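Local atomic coordinates of fasciclin I (Drosophila melanogaster, PDB entry 1O70), a protein that serves as a cell adhesion molecule of the nervous system, seen here as its third and fourth FAS1 domains. Residues G178-F183 with K217-D222; N184-L187 with R193-Y196; R290-V293 with G298-H301. All coordinates share one frame; numbering follows the deposited sequence.

Contact 1. Residues G178-F183 with K217-D222; sequences GKFSHF and KLFMAD
Where a type I turn, Lys179 to His182, faces the chain leaving helix 212-218, the CA atoms of Phe180 and Ala221 lie 5.3 Å apart, the nearest approach of the two backbones. Phe180 occupies the second position of that turn, and its CA-CB bond points at the other segment, so the contact is essentially one ring laid against a bend of main chain. With CG anti to the carbonyl carbon (chi1 -58°), the ring reaches along Phe219, Met220 and Ala221. Its tip, CZ, meets Phe219 O at 3.4 Å, while CD2 on the flank lies 3.5 Å from Ala221 N. Over one face, displaced toward the rim, sits Met220 N. That amide already donates to Lys217 O at 3.0 Å, so its place above the ring is one of packing. Apolar carbon adds to the backbone: Phe180 CZ approaches Phe219 CB at 4.2 Å, and CD2 approaches the methyl of Ala221. The Phe219 ring has its own neighbours, His215 and Met177, next to a bound sulfate, probably a component of the crystallisation solution. The example shows an aromatic ring resting on main chain with no hydrogen bond between the two segments: the join, at the surface of the fourth FAS1 domain, rests on van der Waals contact, and little in it fixes direction.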
loop_
_atom_site.group_PDB
_atom_site.type_symbol
_atom_site.label_atom_id
_atom_site.label_comp_id
_atom_site.label_asym_id
_atom_site.label_seq_id
_atom_site.Cartn_x
_atom_site.Cartn_y
_atom_site.Cartn_z
ATOM N N GLY A 178 7.958 15.101 -7.545
ATOM C CA GLY A 178 6.952 16.037 -7.072
ATOM C C GLY A 178 7.525 17.176 -6.258
ATOM O O GLY A 178 6.798 18.047 -5.784
ATOM N N LYS A 179 8.837 17.183 -6.083
ATOM C CA LYS A 179 9.459 18.245 -5.314
ATOM C C LYS A 179 9.844 19.454 -6.154
ATOM O O LYS A 179 9.684 20.588 -5.716
ATOM C CB LYS A 179 10.701 17.727 -4.608
ATOM C CG LYS A 179 10.437 16.929 -3.364
ATOM C CD LYS A 179 11.772 16.546 -2.777
ATOM C CE LYS A 179 11.651 15.963 -1.397
ATOM N NZ LYS A 179 13.016 15.696 -0.870
ATOM N N PHE A 180 10.340 19.213 -7.363
ATOM C CA PHE A 180 10.772 20.302 -8.222
ATOM C C PHE A 180 9.748 21.416 -8.397
ATOM O O PHE A 180 10.123 22.571 -8.524
ATOM C CB PHE A 180 11.170 19.776 -9.607
ATOM C CG PHE A 180 12.253 18.746 -9.579
ATOM C CD1 PHE A 180 11.941 17.398 -9.451
ATOM C CD2 PHE A 180 13.592 19.123 -9.671
ATOM C CE1 PHE A 180 12.945 16.439 -9.415
ATOM C CE2 PHE A 180 14.606 18.168 -9.636
ATOM C CZ PHE A 180 14.284 16.823 -9.507
ATOM N N SER A 181 8.467 21.069 -8.392
ATOM C CA SER A 181 7.394 22.034 -8.588
ATOM C C SER A 181 6.562 22.269 -7.335
ATOM O O SER A 181 5.561 22.981 -7.378
ATOM C CB SER A 181 6.454 21.533 -9.674
ATOM O OG SER A 181 5.700 20.434 -9.180
ATOM N N HIS A 182 6.953 21.643 -6.232
ATOM C CA HIS A 182 6.229 21.774 -4.971
ATOM C C HIS A 182 4.841 21.169 -5.096
ATOM O O HIS A 182 3.896 21.561 -4.405
ATOM C CB HIS A 182 6.154 23.242 -4.555
ATOM C CG HIS A 182 7.492 23.831 -4.229
ATOM N ND1 HIS A 182 8.013 23.842 -2.951
ATOM C CD2 HIS A 182 8.439 24.382 -5.025
ATOM C CE1 HIS A 182 9.223 24.375 -2.975
ATOM N NE2 HIS A 182 9.505 24.710 -4.221
ATOM N N PHE A 183 4.738 20.203 -6.001
ATOM C CA PHE A 183 3.503 19.481 -6.240
ATOM C C PHE A 183 3.125 18.703 -4.975
ATOM O O PHE A 183 1.948 18.563 -4.663
ATOM C CB PHE A 183 3.705 18.497 -7.392
ATOM C CG PHE A 183 2.545 17.574 -7.616
ATOM C CD1 PHE A 183 1.489 17.955 -8.416
ATOM C CD2 PHE A 183 2.501 16.331 -6.999
ATOM C CE1 PHE A 183 0.408 17.105 -8.614
ATOM C CE2 PHE A 183 1.423 15.474 -7.188
ATOM C CZ PHE A 183 0.375 15.867 -7.993
ATOM N N LYS A 217 14.667 15.095 -18.095
ATOM C CA LYS A 217 13.969 16.369 -17.942
ATOM C C LYS A 217 12.973 16.370 -16.783
ATOM O O LYS A 217 12.854 17.365 -16.062
ATOM C CB LYS A 217 13.214 16.745 -19.229
ATOM C CG LYS A 217 14.058 17.275 -20.395
ATOM C CD LYS A 217 13.125 17.750 -21.530
ATOM C CE LYS A 217 13.872 18.341 -22.726
ATOM N NZ LYS A 217 14.812 17.366 -23.359
ATOM N N LEU A 218 12.248 15.265 -16.612
ATOM C CA LEU A 218 11.259 15.164 -15.545
ATOM C C LEU A 218 11.916 15.338 -14.185
ATOM O O LEU A 218 11.266 15.760 -13.228
ATOM C CB LEU A 218 10.536 13.815 -15.614
ATOM C CG LEU A 218 9.612 13.633 -16.825
ATOM C CD1 LEU A 218 9.051 12.221 -16.836
ATOM C CD2 LEU A 218 8.476 14.661 -16.777
ATOM N N PHE A 219 13.203 15.015 -14.098
ATOM C CA PHE A 219 13.922 15.173 -12.845
ATOM C C PHE A 219 14.881 16.368 -12.896
ATOM O O PHE A 219 16.008 16.304 -12.401
ATOM C CB PHE A 219 14.684 13.889 -12.478
ATOM C CG PHE A 219 13.789 12.725 -12.138
ATOM C CD1 PHE A 219 13.277 11.911 -13.144
ATOM C CD2 PHE A 219 13.411 12.475 -10.818
ATOM C CE1 PHE A 219 12.405 10.873 -12.848
ATOM C CE2 PHE A 219 12.535 11.432 -10.517
ATOM C CZ PHE A 219 12.029 10.632 -11.536
ATOM N N MET A 220 14.425 17.459 -13.511
ATOM C CA MET A 220 15.212 18.693 -13.613
ATOM C C MET A 220 14.333 19.883 -13.273
ATOM O O MET A 220 13.203 19.988 -13.751
ATOM C CB MET A 220 15.780 18.872 -15.022
ATOM C CG MET A 220 17.136 18.236 -15.223
ATOM S SD MET A 220 17.597 18.208 -16.952
ATOM C CE MET A 220 18.543 19.728 -17.052
ATOM N N ALA A 221 14.859 20.778 -12.446
ATOM C CA ALA A 221 14.115 21.964 -12.034
ATOM C C ALA A 221 13.693 22.798 -13.235
ATOM O O ALA A 221 12.624 23.398 -13.230
ATOM C CB ALA A 221 14.955 22.804 -11.082
ATOM N N ASP A 222 14.530 22.828 -14.265
ATOM C CA ASP A 222 14.207 23.593 -15.458
ATOM C C ASP A 222 12.838 23.254 -16.029
ATOM O O ASP A 222 12.190 24.110 -16.632
ATOM C CB ASP A 222 15.251 23.370 -16.551
ATOM C CG ASP A 222 16.235 24.508 -16.652
ATOM O OD1 ASP A 222 15.792 25.681 -16.655
ATOM O OD2 ASP A 222 17.451 24.225 -16.747
#

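Contact 2. Residues N184-L187 with R193-Y196; sequences NDQL and RFTY
Phe194, on strand 193-199, meets Gln186 and Leu187 of the loop before that strand, and its side chain can be followed outward from the backbone. The bond from CA to CB heads for the loop, and CG, turned beside the backbone N (chi1 -50°), comes within 4.2 Å of Leu187 CD2. The same methyl lies closer to the next atom, CD2 of Phe194, at 3.8 Å, and also borders CE2. It sits over the ring face in a CH-pi contact, 4.1 Å from the centroid and 22° off the normal. On CE2 a second neighbour arrives, Gln186 OE1 at 4.0 Å, with the amide plane perpendicular to the ring. The far end meets backbone: CE1 is 3.7 Å from Gln186 O, and CZ, the tip, lies nearest to that same carbonyl oxygen.

Leu187 works with both its methyls. While CD2 lies on Phe194, CD1 touches CE1 of Tyr196 at 3.8 Å, the two side chains crossing at about a right angle. Leucine branching thus lets one residue serve two rings spaced two apart on a strand, and hence on one side of it. Beyond the ring, Tyr196 OH donates to a water at 2.9 Å; that water donates in turn to Asn184 OD1, bridging the polar ends at the margin of an apolar contact.

Leu235 of strand 235-238 touches Gln186, Leu187, Phe194 and Tyr196, whereas Leu162 and Leu165 of helix 161-167 close on Leu187, and Leu165 reaches Tyr196 as well. The loop thus packs against the edge strand 235-238 and strand 193-199 on one side of the sheet, and also against helix 161-167.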
loop_
_atom_site.group_PDB
_atom_site.type_symbol
_atom_site.label_atom_id
_atom_site.label_comp_id
_atom_site.label_asym_id
_atom_site.label_seq_id
_atom_site.Cartn_x
_atom_site.Cartn_y
_atom_site.Cartn_z
ATOM N N ASN A 184 4.126 18.203 -4.251
ATOM C CA ASN A 184 3.881 17.415 -3.042
ATOM C C ASN A 184 3.220 18.162 -1.892
ATOM O O ASN A 184 2.416 17.590 -1.156
ATOM C CB ASN A 184 5.179 16.812 -2.501
ATOM C CG ASN A 184 5.891 15.943 -3.501
ATOM O OD1 ASN A 184 5.289 15.431 -4.436
ATOM N ND2 ASN A 184 7.186 15.753 -3.298
ATOM N N ASP A 185 3.579 19.428 -1.726
ATOM C CA ASP A 185 3.051 20.250 -0.644
ATOM C C ASP A 185 1.580 19.991 -0.350
ATOM O O ASP A 185 1.195 19.692 0.785
ATOM C CB ASP A 185 3.272 21.731 -0.964
ATOM C CG ASP A 185 4.744 22.103 -0.993
ATOM O OD1 ASP A 185 5.587 21.182 -1.078
ATOM O OD2 ASP A 185 5.063 23.309 -0.940
ATOM N N GLN A 186 0.761 20.087 -1.384
ATOM C CA GLN A 186 -0.676 19.889 -1.251
ATOM C C GLN A 186 -1.101 18.539 -0.671
ATOM O O GLN A 186 -2.150 18.442 -0.039
ATOM C CB GLN A 186 -1.338 20.071 -2.619
ATOM C CG GLN A 186 -0.915 19.016 -3.620
ATOM C CD GLN A 186 -1.613 19.176 -4.940
ATOM O OE1 GLN A 186 -2.829 19.390 -4.987
ATOM N NE2 GLN A 186 -0.859 19.056 -6.030
ATOM N N LEU A 187 -0.297 17.504 -0.897
ATOM C CA LEU A 187 -0.617 16.151 -0.439
ATOM C C LEU A 187 -0.623 15.959 1.070
ATOM O O LEU A 187 -0.830 14.849 1.568
ATOM C CB LEU A 187 0.346 15.157 -1.079
ATOM C CG LEU A 187 0.353 15.240 -2.603
ATOM C CD1 LEU A 187 1.403 14.302 -3.141
ATOM C CD2 LEU A 187 -1.021 14.902 -3.148
ATOM N N ARG A 193 -9.499 14.885 -0.224
ATOM C CA ARG A 193 -9.244 13.457 -0.287
ATOM C C ARG A 193 -8.567 13.169 -1.619
ATOM O O ARG A 193 -9.122 13.450 -2.680
ATOM C CB ARG A 193 -10.549 12.674 -0.150
ATOM C CG ARG A 193 -11.025 12.562 1.290
ATOM C CD ARG A 193 -10.039 11.751 2.128
ATOM N NE ARG A 193 -10.360 11.745 3.554
ATOM C CZ ARG A 193 -10.132 12.764 4.383
ATOM N NH1 ARG A 193 -9.579 13.881 3.927
ATOM N NH2 ARG A 193 -10.441 12.663 5.673
ATOM N N PHE A 194 -7.353 12.630 -1.559
ATOM C CA PHE A 194 -6.610 12.335 -2.766
ATOM C C PHE A 194 -6.536 10.867 -3.124
ATOM O O PHE A 194 -6.453 9.995 -2.257
ATOM C CB PHE A 194 -5.173 12.837 -2.668
ATOM C CG PHE A 194 -5.038 14.253 -2.239
ATOM C CD1 PHE A 194 -5.057 14.582 -0.889
ATOM C CD2 PHE A 194 -4.825 15.258 -3.174
ATOM C CE1 PHE A 194 -4.845 15.892 -0.467
ATOM C CE2 PHE A 194 -4.613 16.571 -2.765
ATOM C CZ PHE A 194 -4.627 16.890 -1.404
ATOM N N THR A 195 -6.560 10.609 -4.424
ATOM C CA THR A 195 -6.421 9.261 -4.954
ATOM C C THR A 195 -5.245 9.416 -5.911
ATOM O O THR A 195 -5.411 9.819 -7.066
ATOM C CB THR A 195 -7.673 8.824 -5.707
ATOM O OG1 THR A 195 -8.763 8.725 -4.784
ATOM C CG2 THR A 195 -7.458 7.481 -6.353
ATOM N N TYR A 196 -4.050 9.111 -5.413
ATOM C CA TYR A 196 -2.823 9.260 -6.188
ATOM C C TYR A 196 -2.351 7.950 -6.822
ATOM O O TYR A 196 -2.047 6.979 -6.120
ATOM C CB TYR A 196 -1.724 9.831 -5.275
ATOM C CG TYR A 196 -0.560 10.521 -5.971
ATOM C CD1 TYR A 196 0.540 10.966 -5.234
ATOM C CD2 TYR A 196 -0.540 10.713 -7.355
ATOM C CE1 TYR A 196 1.634 11.574 -5.845
ATOM C CE2 TYR A 196 0.548 11.328 -7.982
ATOM C CZ TYR A 196 1.638 11.752 -7.222
ATOM O OH TYR A 196 2.735 12.318 -7.843
HETATM O O HOH W 1 4.840 12.974 -6.032
#

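Contact 3. Residues R290-V293 with G298-H301; sequences RPDV and GIIH
Val293 and Ile300 form an antiparallel hydrogen-bonded pair in the hairpin of strands 284-295 and 298-303, and here the contact is tight. Val293 N donates to Ile300 O at 2.7 Å in the carbonyl plane; the return bond, from Ile300 N to Val293 O, is 3.0 Å long, its donor standing 48° out of the plane of the Val293 carbonyl. Both side chains leave on one face of the sheet, Val293 CB lying 4.0 Å from Ile300 CB, and Lys164 of helix 161-167 touches both. On the other face Ile299, extended with CG1 anti to its backbone N (chi1 -170°), runs alongside Asp292 and brings CD1 to the CA of that residue.

Regular pairing is interrupted at Pro291 and Asp292, consistent with a beta bulge. Asp292 takes left-handed backbone angles, and the partly exposed Pro291 only brushes the rim of the His301 ring with its CA. At Arg290 the chain turns a corner and backbone bonding resumes, with Val302. The Arg290 side chain forms salt bridges with Asp168 and with Glu127 of the third FAS1 domain.

The imidazole supplies an acceptor where the backbone pairing is interrupted. Asp292 N donates to His301 ND1 at 3.0 Å, nearly straight at 164° though tilted somewhat out of the ring plane, and Asp292 OD1, bonded to Met244 N, lies in that plane 3.2 Å from His301 CE1. With ND1 accepting and NE2 bonded to Tyr242 O, the histidine is probably neutral, its proton on NE2, so a side chain here does the work of a strand carbonyl.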
loop_
_atom_site.group_PDB
_atom_site.type_symbol
_atom_site.label_atom_id
_atom_site.label_comp_id
_atom_site.label_asym_id
_atom_site.label_seq_id
_atom_site.Cartn_x
_atom_site.Cartn_y
_atom_site.Cartn_z
ATOM N N ARG A 290 0.443 -2.215 -6.358
ATOM C CA ARG A 290 -0.014 -2.201 -4.971
ATOM C C ARG A 290 -1.300 -1.385 -4.959
ATOM O O ARG A 290 -1.274 -0.148 -5.018
ATOM C CB ARG A 290 1.015 -1.541 -4.050
ATOM C CG ARG A 290 2.176 -2.430 -3.641
ATOM C CD ARG A 290 3.260 -1.613 -2.990
ATOM N NE ARG A 290 2.773 -0.896 -1.816
ATOM C CZ ARG A 290 3.374 0.176 -1.310
ATOM N NH1 ARG A 290 4.480 0.649 -1.887
ATOM N NH2 ARG A 290 2.871 0.768 -0.234
ATOM N N PRO A 291 -2.443 -2.067 -4.929
ATOM C CA PRO A 291 -3.699 -1.325 -4.910
ATOM C C PRO A 291 -4.098 -0.949 -3.497
ATOM O O PRO A 291 -3.693 -1.584 -2.522
ATOM C CB PRO A 291 -4.680 -2.322 -5.492
ATOM C CG PRO A 291 -4.179 -3.607 -4.903
ATOM C CD PRO A 291 -2.686 -3.498 -5.178
ATOM N N ASP A 292 -4.893 0.100 -3.394
ATOM C CA ASP A 292 -5.422 0.508 -2.113
ATOM C C ASP A 292 -4.442 0.738 -0.975
ATOM O O ASP A 292 -4.637 0.209 0.112
ATOM C CB ASP A 292 -6.467 -0.527 -1.695
ATOM C CG ASP A 292 -7.447 -0.841 -2.825
ATOM O OD1 ASP A 292 -7.961 0.122 -3.432
ATOM O OD2 ASP A 292 -7.699 -2.028 -3.120
ATOM N N VAL A 293 -3.398 1.524 -1.202
ATOM C CA VAL A 293 -2.460 1.812 -0.127
ATOM C C VAL A 293 -3.100 2.983 0.611
ATOM O O VAL A 293 -2.814 4.138 0.324
ATOM C CB VAL A 293 -1.070 2.201 -0.692
ATOM C CG1 VAL A 293 -0.126 2.604 0.441
ATOM C CG2 VAL A 293 -0.480 1.018 -1.479
ATOM N N GLY A 298 -6.637 10.098 2.071
ATOM C CA GLY A 298 -6.789 9.571 0.730
ATOM C C GLY A 298 -6.269 8.163 0.554
ATOM O O GLY A 298 -6.087 7.426 1.518
ATOM N N ILE A 299 -6.025 7.787 -0.694
ATOM C CA ILE A 299 -5.545 6.456 -1.004
ATOM C C ILE A 299 -4.541 6.541 -2.141
ATOM O O ILE A 299 -4.660 7.392 -3.021
ATOM C CB ILE A 299 -6.722 5.543 -1.431
ATOM C CG1 ILE A 299 -6.270 4.082 -1.507
ATOM C CG2 ILE A 299 -7.232 5.970 -2.795
ATOM C CD1 ILE A 299 -7.410 3.129 -1.762
ATOM N N ILE A 300 -3.556 5.653 -2.119
ATOM C CA ILE A 300 -2.538 5.607 -3.158
ATOM C C ILE A 300 -2.574 4.263 -3.880
ATOM O O ILE A 300 -2.711 3.224 -3.243
ATOM C CB ILE A 300 -1.143 5.758 -2.556
ATOM C CG1 ILE A 300 -0.886 7.223 -2.191
ATOM C CG2 ILE A 300 -0.090 5.207 -3.525
ATOM C CD1 ILE A 300 0.486 7.444 -1.558
ATOM N N HIS A 301 -2.448 4.272 -5.203
ATOM C CA HIS A 301 -2.426 3.014 -5.961
ATOM C C HIS A 301 -1.093 2.961 -6.710
ATOM O O HIS A 301 -0.854 3.747 -7.636
ATOM C CB HIS A 301 -3.567 2.962 -6.970
ATOM C CG HIS A 301 -4.927 3.114 -6.359
ATOM N ND1 HIS A 301 -5.505 2.136 -5.578
ATOM C CD2 HIS A 301 -5.823 4.129 -6.419
ATOM C CE1 HIS A 301 -6.699 2.539 -5.183
ATOM N NE2 HIS A 301 -6.917 3.745 -5.679
#

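All three contacts belong to the fourth FAS1 domain, but they range from core to surface. Contacts 2 and 3, both buried, share one sheet: strands 193-199 and 298-303 are parallel neighbours, probably bonded from Phe194 O to Ile299 N and from Tyr196 O to His301 N. Contact 3 is held by directed hydrogen bonds, two between backbones and one from a backbone amide to an imidazole, contact 2 by apolar packing with polar groups at its margin. Contact 1, at the surface about 23 Å from contact 3 between centres, relies on a single aromatic ring. Segment 178-183 runs straight into 184-187, and all of contact 2 falls between the two halves of contact 1 in sequence.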